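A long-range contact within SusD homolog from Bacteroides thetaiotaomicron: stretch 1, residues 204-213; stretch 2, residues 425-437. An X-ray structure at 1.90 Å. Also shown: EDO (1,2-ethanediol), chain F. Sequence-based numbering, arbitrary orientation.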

ATOM      1  N   LEU A 204      12.433   7.145  -2.338  1.00 18.59           N
ATOM      2  CA  LEU A 204      11.573   8.321  -2.349  1.00 18.81           C
ATOM      3  C   LEU A 204      10.295   8.113  -1.512  1.00 20.46           C
ATOM      4  O   LEU A 204       9.905   8.965  -0.724  1.00 17.08           O
ATOM      5  N   ARG A 205       9.651   6.968  -1.706  1.00 19.40           N
ATOM      6  CA  ARG A 205       8.445   6.639  -0.960  1.00 19.01           C
ATOM      7  C   ARG A 205       8.719   6.626   0.549  1.00 18.34           C
ATOM      8  O   ARG A 205       8.007   7.215   1.319  1.00 17.41           O
HETATM    9  N   MSE A 206       9.781   5.930   0.934  1.00 18.06           N
HETATM   10  CA  MSE A 206      10.133   5.789   2.339  1.00 18.68           C
HETATM   11  C   MSE A 206      10.585   7.098   2.946  1.00 21.47           C
HETATM   12  O   MSE A 206      10.240   7.395   4.087  1.00 19.80           O
ATOM     13  N   ALA A 207      11.305   7.911   2.191  1.00 19.13           N
ATOM     14  CA  ALA A 207      11.634   9.264   2.661  1.00 20.79           C
ATOM     15  C   ALA A 207      10.377  10.073   2.954  1.00 18.88           C
ATOM     16  O   ALA A 207      10.276  10.725   3.995  1.00 20.23           O
HETATM   17  N   MSE A 208       9.399  10.072   2.042  1.00 19.31           N
HETATM   18  CA  MSE A 208       8.205  10.906   2.230  1.00 16.44           C
HETATM   19  C   MSE A 208       7.429  10.452   3.459  1.00 18.43           C
HETATM   20  O   MSE A 208       6.883  11.269   4.192  1.00 18.94           O
ATOM     21  N   ARG A 209       7.497   9.164   3.750  1.00 17.53           N
ATOM     22  CA  ARG A 209       6.822   8.550   4.884  1.00 17.20           C
ATOM     23  C   ARG A 209       7.264   9.182   6.181  1.00 20.56           C
ATOM     24  O   ARG A 209       6.456   9.275   7.095  1.00 21.63           O
ATOM     25  N   LEU A 210       8.521   9.645   6.242  1.00 20.24           N
ATOM     26  CA  LEU A 210       9.086  10.156   7.481  1.00 20.96           C
ATOM     27  C   LEU A 210       9.074  11.688   7.606  1.00 19.46           C
ATOM     28  O   LEU A 210       9.746  12.259   8.499  1.00 20.13           O
ATOM     29  N   CYS A 211       8.253  12.350   6.801  1.00 20.83           N
ATOM     30  CA  CYS A 211       8.315  13.821   6.745  1.00 19.02           C
ATOM     31  C   CYS A 211       7.758  14.489   8.027  1.00 21.55           C
ATOM     32  O   CYS A 211       8.011  15.670   8.267  1.00 22.42           O
ATOM     33  N   TYR A 212       7.060  13.752   8.880  1.00 19.53           N
ATOM     34  CA  TYR A 212       6.569  14.310  10.136  1.00 21.87           C
ATOM     35  C   TYR A 212       7.412  13.896  11.351  1.00 21.75           C
ATOM     36  O   TYR A 212       7.018  14.189  12.490  1.00 21.86           O
ATOM     37  N   THR A 213       8.570  13.250  11.139  1.00 21.49           N
ATOM     38  CA  THR A 213       9.422  12.792  12.240  1.00 20.88           C
ATOM     39  C   THR A 213      10.632  13.686  12.423  1.00 24.70           C
ATOM     40  O   THR A 213      10.819  14.609  11.675  1.00 24.82           O
ATOM     41  N   PRO A 425      -5.185  -1.474  -6.630  1.00 18.36           N
ATOM     42  CA  PRO A 425      -5.690  -1.973  -5.325  1.00 18.92           C
ATOM     43  C   PRO A 425      -4.609  -2.187  -4.243  1.00 21.71           C
ATOM     44  O   PRO A 425      -4.720  -3.102  -3.416  1.00 20.33           O
ATOM     45  N   ASN A 426      -3.577  -1.340  -4.230  1.00 22.59           N
ATOM     46  CA  ASN A 426      -2.465  -1.415  -3.268  1.00 17.60           C
ATOM     47  C   ASN A 426      -2.887  -0.780  -1.892  1.00 17.18           C
ATOM     48  O   ASN A 426      -2.524   0.362  -1.555  1.00 17.74           O
ATOM     49  N   GLY A 427      -3.666  -1.532  -1.127  1.00 16.22           N
ATOM     50  CA  GLY A 427      -4.315  -1.012   0.078  1.00 19.13           C
ATOM     51  C   GLY A 427      -3.339  -0.747   1.192  1.00 18.76           C
ATOM     52  O   GLY A 427      -3.553   0.147   2.004  1.00 22.50           O
ATOM     53  N   ILE A 428      -2.260  -1.539   1.276  1.00 20.26           N
ATOM     54  CA  ILE A 428      -1.323  -1.344   2.386  1.00 18.27           C
ATOM     55  C   ILE A 428      -0.654   0.025   2.186  1.00 17.73           C
ATOM     56  O   ILE A 428      -0.586   0.845   3.109  1.00 16.71           O
ATOM     57  N   GLU A 429      -0.220   0.333   0.976  1.00 17.80           N
ATOM     58  CA  GLU A 429       0.397   1.649   0.750  1.00 16.62           C
ATOM     59  C   GLU A 429      -0.585   2.800   0.965  1.00 15.71           C
ATOM     60  O   GLU A 429      -0.218   3.794   1.592  1.00 17.22           O
ATOM     61  N   SER A 430      -1.821   2.669   0.467  1.00 16.03           N
ATOM     62  CA  SER A 430      -2.846   3.689   0.636  1.00 18.21           C
ATOM     63  C   SER A 430      -3.245   3.850   2.100  1.00 17.19           C
ATOM     64  O   SER A 430      -3.497   4.949   2.588  1.00 17.63           O
ATOM     65  N   TRP A 431      -3.253   2.750   2.834  1.00 16.45           N
ATOM     66  CA  TRP A 431      -3.530   2.833   4.269  1.00 16.04           C
ATOM     67  C   TRP A 431      -2.430   3.629   4.979  1.00 15.43           C
ATOM     68  O   TRP A 431      -2.739   4.479   5.832  1.00 16.66           O
ATOM     69  N   SER A 432      -1.172   3.353   4.640  1.00 16.82           N
ATOM     70  CA  SER A 432      -0.066   4.043   5.286  1.00 16.87           C
ATOM     71  C   SER A 432      -0.153   5.498   4.968  1.00 18.10           C
ATOM     72  O   SER A 432       0.037   6.328   5.831  1.00 16.83           O
ATOM     73  N   GLU A 433      -0.448   5.828   3.712  1.00 17.00           N
ATOM     74  CA  GLU A 433      -0.516   7.232   3.351  1.00 18.47           C
ATOM     75  C   GLU A 433      -1.704   7.965   3.990  1.00 16.59           C
ATOM     76  O   GLU A 433      -1.638   9.174   4.246  1.00 18.23           O
ATOM     77  N   HIS A 434      -2.788   7.244   4.190  1.00 16.41           N
ATOM     78  CA  HIS A 434      -3.965   7.758   4.872  1.00 16.33           C
ATOM     79  C   HIS A 434      -3.659   8.012   6.342  1.00 18.51           C
ATOM     80  O   HIS A 434      -3.964   9.067   6.877  1.00 19.25           O
ATOM     81  N   ARG A 435      -2.993   7.075   6.983  1.00 18.54           N
ATOM     82  CA  ARG A 435      -2.510   7.320   8.346  1.00 19.64           C
ATOM     83  C   ARG A 435      -1.553   8.538   8.462  1.00 17.69           C
ATOM     84  O   ARG A 435      -1.642   9.344   9.399  1.00 21.84           O
ATOM     85  N   ARG A 436      -0.632   8.642   7.539  1.00 17.30           N
ATOM     86  CA  ARG A 436       0.400   9.669   7.593  1.00 15.42           C
ATOM     87  C   ARG A 436      -0.193  11.058   7.411  1.00 16.02           C
ATOM     88  O   ARG A 436       0.123  11.989   8.165  1.00 15.73           O
ATOM     89  N   THR A 437      -1.022  11.199   6.373  1.00 17.06           N
ATOM     90  CA  THR A 437      -1.456  12.515   5.937  1.00 17.09           C
ATOM     91  C   THR A 437      -2.853  12.862   6.326  1.00 20.20           C
ATOM     92  O   THR A 437      -3.208  14.031   6.272  1.00 19.42           O
TER

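Two helical segments more than 200 residues apart in sequence run side by side here, their axes inclined at 29° and no closer than 11.6 Å. Long arginine and glutamate side chains span much of the gap.

The strongest interactions are ionic. The CA-to-CB bond of Arg209 points away from the second stretch, but rotamers t, p, p at chi1 to chi3 bring its guanidinium back across the gap, where it sits as a knob among Glu429, Ser432, Glu433 and Arg436. Glu429, whose CA-to-CB bond points toward the first stretch (chi1 t, chi2 p), meets it with both oxygens: Arg209 NH1 donates to Glu429 OE2 at 2.7 Å and Arg209 NH2 to Glu429 OE1 at 2.7 Å, a two-pronged salt bridge that suits the matching shapes of carboxylate and guanidinium. Arg209 NH1 also donates to Glu433 OE2 at 2.8 Å. These carboxylate oxygens lie at the guanidinium edge, where the N-H groups point, while Ser432 CB covers one face, 3.8 Å from Arg209 CZ; a small side chain leaves room for this flat group.

Glu433 (chi1 m, chi2 m) is shared with Arg436 of its own helix, three residues on. Arg436 NH2 donates to Glu433 OE1 at 2.6 Å and Arg436 NE to Glu433 OE2 at 2.9 Å, so one acid links two arginines and helps balance their charge. Glu429 has a second basic neighbor as well: its carboxylate lies over one face of the Arg205 guanidinium, with Arg205 NE 3.5 Å from Glu429 OE1. No N-H points at that oxygen, so this salt bridge rests on charge alone.

Packing contacts surround Arg436, whose CA-to-CB bond points toward the first stretch and whose chi1 and chi2 are both t. Its extended aliphatic part lies against Tyr212 (chi1 m), with Tyr212 CD2 3.8 Å from Arg436 CG, and Arg436 CD comes within 3.2 Å of Arg209 O. At the guanidinium edge, Cys211 SG (chi1 p) is 3.2 Å from Arg436 NH1. Met208 O lies over one face, 3.3 Å from Arg436 NH1, at too poor an angle for a hydrogen bond.

A bound 1,2-ethanediol, probably from the crystallisation liquor, joins the stretches near the start of the second helix. Arg205 NH1 donates to EDO O1 at 2.9 Å and Arg205 NH2 to EDO O2 at 3.1 Å, while Asn426 ND2 donates to EDO O2 at 2.9 Å. Asn426 (chi1 t) serves twice: its OD1 caps the helix, accepting a weak bond from Glu429 N at 3.4 Å.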

ATOM      1  CB  LEU A 204      11.214   8.672  -3.790  1.00 18.84           C
ATOM      2  CG  LEU A 204      10.264   9.853  -4.004  1.00 18.30           C
ATOM      3  CD1 LEU A 204      10.826  11.123  -3.383  1.00 20.01           C
ATOM      4  CD2 LEU A 204      10.013  10.051  -5.482  1.00 23.32           C
ATOM      5  CB  ARG A 205       7.937   5.270  -1.382  1.00 22.12           C
ATOM      6  CG  ARG A 205       6.690   4.845  -0.653  1.00 21.77           C
ATOM      7  CD  ARG A 205       6.453   3.333  -0.767  1.00 23.73           C
ATOM      8  NE  ARG A 205       5.663   3.007  -1.947  1.00 28.89           N
ATOM      9  CZ  ARG A 205       5.371   1.759  -2.316  1.00 31.20           C
ATOM     10  NH1 ARG A 205       5.829   0.735  -1.600  1.00 25.91           N
ATOM     11  NH2 ARG A 205       4.632   1.545  -3.398  1.00 28.82           N
HETATM   12  CB  MSE A 206      11.245   4.767   2.434  1.00 19.45           C
HETATM   13  CG  MSE A 206      10.730   3.360   2.147  1.00 22.39           C
HETATM   14 SE   MSE A 206      12.264   2.101   2.102  0.75 33.94          SE
HETATM   15  CE  MSE A 206      13.295   2.732   3.668  1.00 32.50           C
ATOM     16  CB  ALA A 207      12.530   9.980   1.656  1.00 19.59           C
HETATM   17  CB  MSE A 208       7.315  10.852   0.970  1.00 20.74           C
HETATM   18  CG  MSE A 208       6.309  11.994   0.936  1.00 20.27           C
HETATM   19 SE   MSE A 208       7.207  13.757   0.725  0.75 25.64          SE
HETATM   20  CE  MSE A 208       8.201  13.369  -0.906  1.00 19.55           C
ATOM     21  CB  ARG A 209       7.066   7.030   4.941  1.00 16.43           C
ATOM     22  CG  ARG A 209       6.124   6.322   5.904  1.00 17.70           C
ATOM     23  CD  ARG A 209       4.769   5.933   5.279  1.00 17.47           C
ATOM     24  NE  ARG A 209       4.941   4.712   4.499  1.00 20.05           N
ATOM     25  CZ  ARG A 209       4.570   4.487   3.249  1.00 23.73           C
ATOM     26  NH1 ARG A 209       3.902   5.382   2.524  1.00 18.62           N
ATOM     27  NH2 ARG A 209       4.852   3.291   2.739  1.00 24.90           N
ATOM     28  CB  LEU A 210      10.531   9.668   7.640  1.00 22.73           C
ATOM     29  CG  LEU A 210      10.793   8.174   7.407  1.00 28.17           C
ATOM     30  CD1 LEU A 210      12.233   7.849   7.768  1.00 26.16           C
ATOM     31  CD2 LEU A 210       9.819   7.318   8.182  1.00 23.01           C
ATOM     32  CB  CYS A 211       7.642  14.324   5.473  1.00 23.33           C
ATOM     33  SG  CYS A 211       5.844  14.218   5.600  1.00 26.28           S
ATOM     34  CB  TYR A 212       5.080  13.932  10.351  1.00 24.63           C
ATOM     35  CG  TYR A 212       4.170  14.529   9.307  1.00 22.54           C
ATOM     36  CD1 TYR A 212       3.930  15.895   9.278  1.00 28.66           C
ATOM     37  CD2 TYR A 212       3.487  13.724   8.370  1.00 22.51           C
ATOM     38  CE1 TYR A 212       3.083  16.452   8.328  1.00 25.88           C
ATOM     39  CE2 TYR A 212       2.653  14.279   7.430  1.00 22.34           C
ATOM     40  CZ  TYR A 212       2.436  15.653   7.434  1.00 21.78           C
ATOM     41  OH  TYR A 212       1.607  16.204   6.489  1.00 23.36           O
ATOM     42  CB  THR A 213       9.995  11.394  11.982  1.00 20.59           C
ATOM     43  OG1 THR A 213      10.903  11.438  10.872  1.00 21.49           O
ATOM     44  CG2 THR A 213       8.883  10.406  11.718  1.00 21.12           C
ATOM     45  CB  PRO A 425      -6.290  -3.333  -5.723  1.00 20.04           C
ATOM     46  CG  PRO A 425      -5.248  -3.836  -6.733  1.00 22.12           C
ATOM     47  CD  PRO A 425      -4.787  -2.591  -7.499  1.00 18.04           C
ATOM     48  CB  ASN A 426      -1.259  -0.713  -3.846  1.00 18.42           C
ATOM     49  CG  ASN A 426       0.036  -0.959  -3.063  1.00 21.05           C
ATOM     50  OD1 ASN A 426       0.044  -1.421  -1.929  1.00 21.09           O
ATOM     51  ND2 ASN A 426       1.134  -0.628  -3.688  1.00 24.60           N
ATOM     52  CB  ILE A 428      -0.290  -2.465   2.541  1.00 17.54           C
ATOM     53  CG1 ILE A 428      -0.969  -3.802   2.914  1.00 17.29           C
ATOM     54  CG2 ILE A 428       0.748  -2.106   3.618  1.00 19.17           C
ATOM     55  CD1 ILE A 428      -1.707  -3.847   4.255  1.00 20.27           C
ATOM     56  CB  GLU A 429       0.976   1.755  -0.645  1.00 18.34           C
ATOM     57  CG  GLU A 429       1.604   3.116  -0.961  1.00 18.07           C
ATOM     58  CD  GLU A 429       2.801   3.460  -0.063  1.00 20.94           C
ATOM     59  OE1 GLU A 429       3.370   2.586   0.629  1.00 20.69           O
ATOM     60  OE2 GLU A 429       3.165   4.636  -0.005  1.00 21.49           O
ATOM     61  CB  SER A 430      -4.055   3.351  -0.222  1.00 20.46           C
ATOM     62  OG  SER A 430      -3.789   3.625  -1.577  1.00 22.41           O
ATOM     63  CB  TRP A 431      -3.694   1.439   4.852  1.00 16.00           C
ATOM     64  CG  TRP A 431      -3.919   1.397   6.333  1.00 18.75           C
ATOM     65  CD1 TRP A 431      -4.586   2.299   7.082  1.00 17.24           C
ATOM     66  CD2 TRP A 431      -3.492   0.365   7.231  1.00 18.53           C
ATOM     67  NE1 TRP A 431      -4.599   1.921   8.407  1.00 16.81           N
ATOM     68  CE2 TRP A 431      -3.946   0.732   8.531  1.00 19.14           C
ATOM     69  CE3 TRP A 431      -2.775  -0.827   7.071  1.00 19.82           C
ATOM     70  CZ2 TRP A 431      -3.712  -0.050   9.661  1.00 17.61           C
ATOM     71  CZ3 TRP A 431      -2.526  -1.607   8.199  1.00 19.95           C
ATOM     72  CH2 TRP A 431      -3.010  -1.218   9.480  1.00 20.19           C
ATOM     73  CB  SER A 432       1.275   3.437   4.857  1.00 18.84           C
ATOM     74  OG  SER A 432       1.355   2.125   5.323  1.00 18.42           O
ATOM     75  CB  GLU A 433      -0.533   7.352   1.822  1.00 17.25           C
ATOM     76  CG  GLU A 433       0.842   7.002   1.241  1.00 19.55           C
ATOM     77  CD  GLU A 433       1.887   7.996   1.713  1.00 23.61           C
ATOM     78  OE1 GLU A 433       1.985   9.035   1.036  1.00 27.59           O
ATOM     79  OE2 GLU A 433       2.528   7.782   2.794  1.00 22.87           O
ATOM     80  CB  HIS A 434      -5.200   6.822   4.714  1.00 15.80           C
ATOM     81  CG  HIS A 434      -6.355   7.224   5.582  1.00 19.22           C
ATOM     82  ND1 HIS A 434      -7.240   8.221   5.235  1.00 20.71           N
ATOM     83  CD2 HIS A 434      -6.690   6.853   6.839  1.00 22.11           C
ATOM     84  CE1 HIS A 434      -8.078   8.437   6.232  1.00 20.77           C
ATOM     85  NE2 HIS A 434      -7.793   7.595   7.204  1.00 23.37           N
ATOM     86  CB  ARG A 435      -1.845   6.061   8.887  1.00 16.82           C
ATOM     87  CG  ARG A 435      -2.849   4.950   9.157  1.00 18.52           C
ATOM     88  CD  ARG A 435      -2.148   3.703   9.706  1.00 21.48           C
ATOM     89  NE  ARG A 435      -1.426   3.006   8.659  1.00 19.62           N
ATOM     90  CZ  ARG A 435      -0.455   2.109   8.859  1.00 18.02           C
ATOM     91  NH1 ARG A 435      -0.063   1.813  10.077  1.00 18.23           N
ATOM     92  NH2 ARG A 435       0.146   1.547   7.810  1.00 18.12           N
ATOM     93  CB  ARG A 436       1.445   9.442   6.506  1.00 18.47           C
ATOM     94  CG  ARG A 436       2.586  10.481   6.559  1.00 20.19           C
ATOM     95  CD  ARG A 436       3.735  10.100   5.639  1.00 21.38           C
ATOM     96  NE  ARG A 436       3.341  10.155   4.241  1.00 18.58           N
ATOM     97  CZ  ARG A 436       3.377  11.241   3.470  1.00 19.84           C
ATOM     98  NH1 ARG A 436       3.815  12.390   3.940  1.00 21.61           N
ATOM     99  NH2 ARG A 436       2.941  11.174   2.211  1.00 17.36           N
ATOM    100  CB  THR A 437      -1.381  12.637   4.386  1.00 17.16           C
ATOM    101  OG1 THR A 437      -2.379  11.811   3.780  1.00 15.59           O
ATOM    102  CG2 THR A 437      -0.005  12.246   3.876  1.00 20.24           C
TER
HETATM  103  C1  EDO F 604       5.795  -2.431  -2.764  1.00 40.91           C
HETATM  104  O1  EDO F 604       5.298  -2.118  -1.458  1.00 43.43           O
HETATM  105  C2  EDO F 604       4.556  -2.720  -3.538  1.00 39.66           C
HETATM  106  O2  EDO F 604       3.863  -1.485  -3.526  1.00 36.18           O